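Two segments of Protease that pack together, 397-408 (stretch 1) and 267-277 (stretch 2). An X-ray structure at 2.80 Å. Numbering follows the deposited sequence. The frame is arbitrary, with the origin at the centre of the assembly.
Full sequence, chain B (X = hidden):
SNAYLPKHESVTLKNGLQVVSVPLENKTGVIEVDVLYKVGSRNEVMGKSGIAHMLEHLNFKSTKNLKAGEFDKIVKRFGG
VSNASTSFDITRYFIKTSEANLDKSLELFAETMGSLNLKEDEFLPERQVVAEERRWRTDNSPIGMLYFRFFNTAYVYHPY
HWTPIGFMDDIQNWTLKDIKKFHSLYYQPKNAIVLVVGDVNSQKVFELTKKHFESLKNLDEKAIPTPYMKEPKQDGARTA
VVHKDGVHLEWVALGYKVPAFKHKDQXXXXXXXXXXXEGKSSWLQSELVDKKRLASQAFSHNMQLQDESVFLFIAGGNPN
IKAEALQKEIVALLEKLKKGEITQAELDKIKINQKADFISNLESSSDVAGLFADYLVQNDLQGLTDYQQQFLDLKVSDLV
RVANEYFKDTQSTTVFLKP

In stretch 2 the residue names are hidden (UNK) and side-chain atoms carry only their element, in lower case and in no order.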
# COMPACT_ATOMS: atom_id res chain seq x y z
N SER B 397 -15.51 33.81 -9.11
CA SER B 397 -14.31 33.92 -8.29
C SER B 397 -14.14 32.72 -7.37
O SER B 397 -13.02 32.26 -7.14
CB SER B 397 -14.34 35.21 -7.47
OG SER B 397 -15.50 35.28 -6.67
N ASP B 398 -15.26 32.21 -6.86
CA ASP B 398 -15.22 31.03 -6.00
C ASP B 398 -14.71 29.82 -6.77
O ASP B 398 -13.89 29.05 -6.27
CB ASP B 398 -16.61 30.73 -5.42
CG ASP B 398 -17.05 31.77 -4.40
OD1 ASP B 398 -16.18 32.33 -3.70
OD2 ASP B 398 -18.27 32.03 -4.31
N LEU B 399 -15.18 29.68 -8.01
CA LEU B 399 -14.75 28.59 -8.87
C LEU B 399 -13.27 28.70 -9.22
O LEU B 399 -12.56 27.70 -9.32
CB LEU B 399 -15.59 28.55 -10.15
CG LEU B 399 -16.97 27.88 -10.10
CD1 LEU B 399 -17.92 28.60 -9.16
CD2 LEU B 399 -17.55 27.79 -11.50
N VAL B 400 -12.80 29.93 -9.40
CA VAL B 400 -11.41 30.17 -9.80
C VAL B 400 -10.46 30.05 -8.61
O VAL B 400 -9.34 29.56 -8.75
CB VAL B 400 -11.25 31.56 -10.46
CG1 VAL B 400 -9.81 31.80 -10.87
CG2 VAL B 400 -12.17 31.68 -11.66
N ARG B 401 -10.91 30.49 -7.43
CA ARG B 401 -10.13 30.32 -6.21
C ARG B 401 -9.89 28.84 -5.92
O ARG B 401 -8.75 28.42 -5.69
CB ARG B 401 -10.85 30.95 -5.01
CG ARG B 401 -10.14 30.70 -3.68
CD ARG B 401 -11.03 31.01 -2.48
NE ARG B 401 -12.10 30.02 -2.30
CZ ARG B 401 -13.38 30.25 -2.56
NH1 ARG B 401 -13.77 31.43 -3.01
NH2 ARG B 401 -14.28 29.29 -2.37
N VAL B 402 -10.96 28.06 -5.95
CA VAL B 402 -10.89 26.63 -5.70
C VAL B 402 -10.02 25.94 -6.75
O VAL B 402 -9.26 25.02 -6.43
CB VAL B 402 -12.30 26.00 -5.68
CG1 VAL B 402 -12.22 24.49 -5.58
CG2 VAL B 402 -13.10 26.56 -4.52
N ALA B 403 -10.13 26.41 -7.99
CA ALA B 403 -9.33 25.88 -9.08
C ALA B 403 -7.84 26.04 -8.80
O ALA B 403 -7.10 25.05 -8.75
CB ALA B 403 -9.70 26.56 -10.39
N ASN B 404 -7.40 27.27 -8.59
CA ASN B 404 -5.99 27.55 -8.31
C ASN B 404 -5.50 26.92 -7.01
O ASN B 404 -4.30 26.69 -6.83
CB ASN B 404 -5.74 29.06 -8.27
CG ASN B 404 -5.73 29.68 -9.65
OD1 ASN B 404 -4.67 29.92 -10.22
ND2 ASN B 404 -6.92 29.95 -10.18
N GLU B 405 -6.43 26.64 -6.11
CA GLU B 405 -6.09 26.10 -4.80
C GLU B 405 -5.64 24.64 -4.89
O GLU B 405 -4.66 24.24 -4.26
CB GLU B 405 -7.27 26.21 -3.85
CG GLU B 405 -6.99 25.69 -2.45
CD GLU B 405 -6.12 26.62 -1.63
OE1 GLU B 405 -5.94 27.79 -2.04
OE2 GLU B 405 -5.60 26.18 -0.58
N TYR B 406 -6.36 23.85 -5.68
CA TYR B 406 -6.16 22.41 -5.68
C TYR B 406 -5.60 21.87 -6.99
O TYR B 406 -5.00 20.80 -7.01
CB TYR B 406 -7.48 21.70 -5.35
CG TYR B 406 -8.15 22.21 -4.10
CD1 TYR B 406 -7.56 22.03 -2.85
CD2 TYR B 406 -9.36 22.88 -4.16
CE1 TYR B 406 -8.17 22.50 -1.70
CE2 TYR B 406 -9.98 23.36 -3.01
CZ TYR B 406 -9.37 23.16 -1.79
OH TYR B 406 -9.98 23.62 -0.64
N PHE B 407 -5.79 22.61 -8.08
CA PHE B 407 -5.32 22.14 -9.38
C PHE B 407 -3.87 22.56 -9.62
O PHE B 407 -3.56 23.19 -10.64
CB PHE B 407 -6.22 22.64 -10.50
CG PHE B 407 -7.64 22.14 -10.41
CD1 PHE B 407 -7.94 20.98 -9.71
CD2 PHE B 407 -8.68 22.84 -11.01
CE1 PHE B 407 -9.24 20.52 -9.62
CE2 PHE B 407 -9.98 22.38 -10.92
CZ PHE B 407 -10.26 21.22 -10.22
N LYS B 408 -3.01 22.21 -8.68
CA LYS B 408 -1.57 22.41 -8.81
C LYS B 408 -0.89 21.08 -9.12
O LYS B 408 -1.33 20.03 -8.65
CB LYS B 408 -0.98 23.02 -7.54
CG LYS B 408 -1.56 24.38 -7.18
CD LYS B 408 -0.70 25.10 -6.15
CE LYS B 408 -1.38 25.18 -4.79
NZ LYS B 408 -1.60 23.84 -4.18
N UNK B 267 -18.69 22.20 -2.63
CA UNK B 267 -19.78 22.68 -3.46
C UNK B 267 -19.23 23.30 -4.74
O UNK B 267 -19.74 23.06 -5.83
c UNK B 267 -21.18 23.09 -1.42
c UNK B 267 -21.83 24.14 -3.60
c UNK B 267 -20.66 23.70 -2.72
N UNK B 268 -18.17 24.10 -4.60
CA UNK B 268 -17.52 24.71 -5.75
C UNK B 268 -16.88 23.66 -6.63
O UNK B 268 -16.93 23.75 -7.86
c UNK B 268 -16.49 25.72 -5.29
N UNK B 269 -16.27 22.66 -6.01
CA UNK B 269 -15.67 21.54 -6.73
C UNK B 269 -16.72 20.81 -7.56
O UNK B 269 -16.49 20.48 -8.72
c UNK B 269 -15.01 20.57 -5.75
c UNK B 269 -13.70 21.03 -5.11
c UNK B 269 -13.36 20.18 -3.91
c UNK B 269 -12.59 20.98 -6.14
N UNK B 270 -17.88 20.57 -6.96
CA UNK B 270 -19.01 20.00 -7.68
C UNK B 270 -19.37 20.89 -8.87
O UNK B 270 -19.62 20.39 -9.97
o UNK B 270 -18.89 18.23 -5.60
c UNK B 270 -20.22 19.84 -6.75
c UNK B 270 -20.03 18.72 -5.74
o UNK B 270 -21.01 18.33 -5.08
N UNK B 271 -19.38 22.20 -8.65
CA UNK B 271 -19.69 23.15 -9.71
C UNK B 271 -18.62 23.16 -10.79
O UNK B 271 -18.92 23.32 -11.97
c UNK B 271 -19.87 24.55 -9.13
N UNK B 272 -17.36 22.98 -10.38
CA UNK B 272 -16.26 22.93 -11.34
C UNK B 272 -16.37 21.72 -12.26
O UNK B 272 -16.10 21.81 -13.45
c UNK B 272 -14.91 22.92 -10.61
c UNK B 272 -13.02 24.12 -9.45
c UNK B 272 -14.31 24.28 -10.25
c UNK B 272 -14.05 25.09 -11.51
N UNK B 273 -16.79 20.59 -11.69
CA UNK B 273 -16.96 19.36 -12.47
C UNK B 273 -18.12 19.49 -13.44
O UNK B 273 -18.06 19.01 -14.57
o UNK B 273 -17.29 16.97 -12.29
c UNK B 273 -17.17 18.17 -11.54
N UNK B 274 -19.19 20.14 -12.99
CA UNK B 274 -20.34 20.43 -13.84
C UNK B 274 -19.92 21.25 -15.05
O UNK B 274 -20.44 21.07 -16.15
c UNK B 274 -23.35 18.35 -11.24
c UNK B 274 -22.60 20.33 -12.60
n UNK B 274 -23.91 17.67 -12.44
c UNK B 274 -21.42 21.18 -13.05
c UNK B 274 -22.18 19.26 -11.60
N UNK B 275 -18.97 22.16 -14.84
CA UNK B 275 -18.48 23.03 -15.90
C UNK B 275 -17.45 22.35 -16.81
O UNK B 275 -17.52 22.48 -18.04
c UNK B 275 -16.00 25.98 -15.49
c UNK B 275 -17.94 26.03 -17.10
c UNK B 275 -17.86 24.29 -15.29
c UNK B 275 -17.03 25.15 -16.25
N UNK B 276 -16.51 21.64 -16.21
CA UNK B 276 -15.36 21.10 -16.94
C UNK B 276 -15.67 19.83 -17.73
O UNK B 276 -15.41 19.76 -18.93
c UNK B 276 -13.51 22.06 -15.40
c UNK B 276 -12.87 22.88 -16.50
c UNK B 276 -12.48 21.65 -14.36
c UNK B 276 -14.21 20.83 -15.98
N UNK B 277 -16.22 18.82 -17.06
CA UNK B 277 -16.38 17.52 -17.68
C UNK B 277 -17.65 16.75 -17.35
O UNK B 277 -17.62 15.54 -17.17

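Position 267 carries three side-chain carbons, the first bearing the other two. This fork at CB is valine. Val 267 is out of reach of stretch 1 but buried, where an apolar side chain is at home.

Position 268 has a single side-chain carbon pointing toward stretch 1: alanine. Ala 268 CB lies 3.6 Å from Val 402 CG2 and 4.3 Å from Asp 398 O. So small a side chain suits the place where the backbones come nearest, the CA atoms of Ala 268 and Leu 399 being 5.7 Å apart.

Position 269 shows four carbons forked at the second, reaching Val 402 and Tyr 406: leucine. Its CA-to-CB bond points sideways, but its length brings the end nearer: Leu 269 CD2 is 3.6 Å from Val 402 CG1 and 4.2 Å from Tyr 406 CD2, meeting that ring obliquely.

At 270, two carbons end in two oxygens: aspartate. Asp 270 is out of reach and partly exposed, as suits a charged group, and its OD2 is hydrogen-bonded elsewhere in the structure.

Position 271, one carbon pointing toward Leu 399, is alanine. The lone methyl, Ala 271 CB, leaves Leu 399 CD1 4.5 Å away, a loose apolar contact.

Position 272 has four carbons forked at the second, pointing toward stretch 1 and touching four of its residues. It is leucine, whose fork serves this reach: Leu 272 CD1 lies 3.6 Å from Leu 399 O, 4.0 Å from Val 402 CG1, 4.2 Å from Ala 403 CB and 3.8 Å from Phe 407 CE2, while CD2 is 4.0 Å from Leu 399 CB.

Position 273, one carbon then one oxygen, touches nothing on stretch 1: serine. Ser 273 OG, though buried, is satisfied by a hydrogen bond to a residue flanking one of the stretches. Position 274, four carbons in a row ending in nitrogen, is out of reach: lysine. Lys 274 is partly exposed, and its NZ is likewise bonded to a flanking residue.

Position 275 has four carbons forked at the second: leucine, apolar and buried. Leu 275 CD2 comes no nearer than 4.6 Å, to Leu 399 CD2. Position 276, forked likewise, approaches the Phe 407 ring: leucine, with Leu 276 CD1 4.3 Å from Phe 407 CE2. Position 277 has no side chain. Gly 277 leaves helical geometry, where glycine's backbone freedom is useful.

The helices cross almost perpendicularly, at 94°, their axes 9.2 Å apart. No hydrogen bond joins the stretches; apolar packing dominates the 440 Å² buried, Leu 399 and Leu 272 contributing the largest areas.

Stretch 2, residues 267-277: VALDALSKLLG
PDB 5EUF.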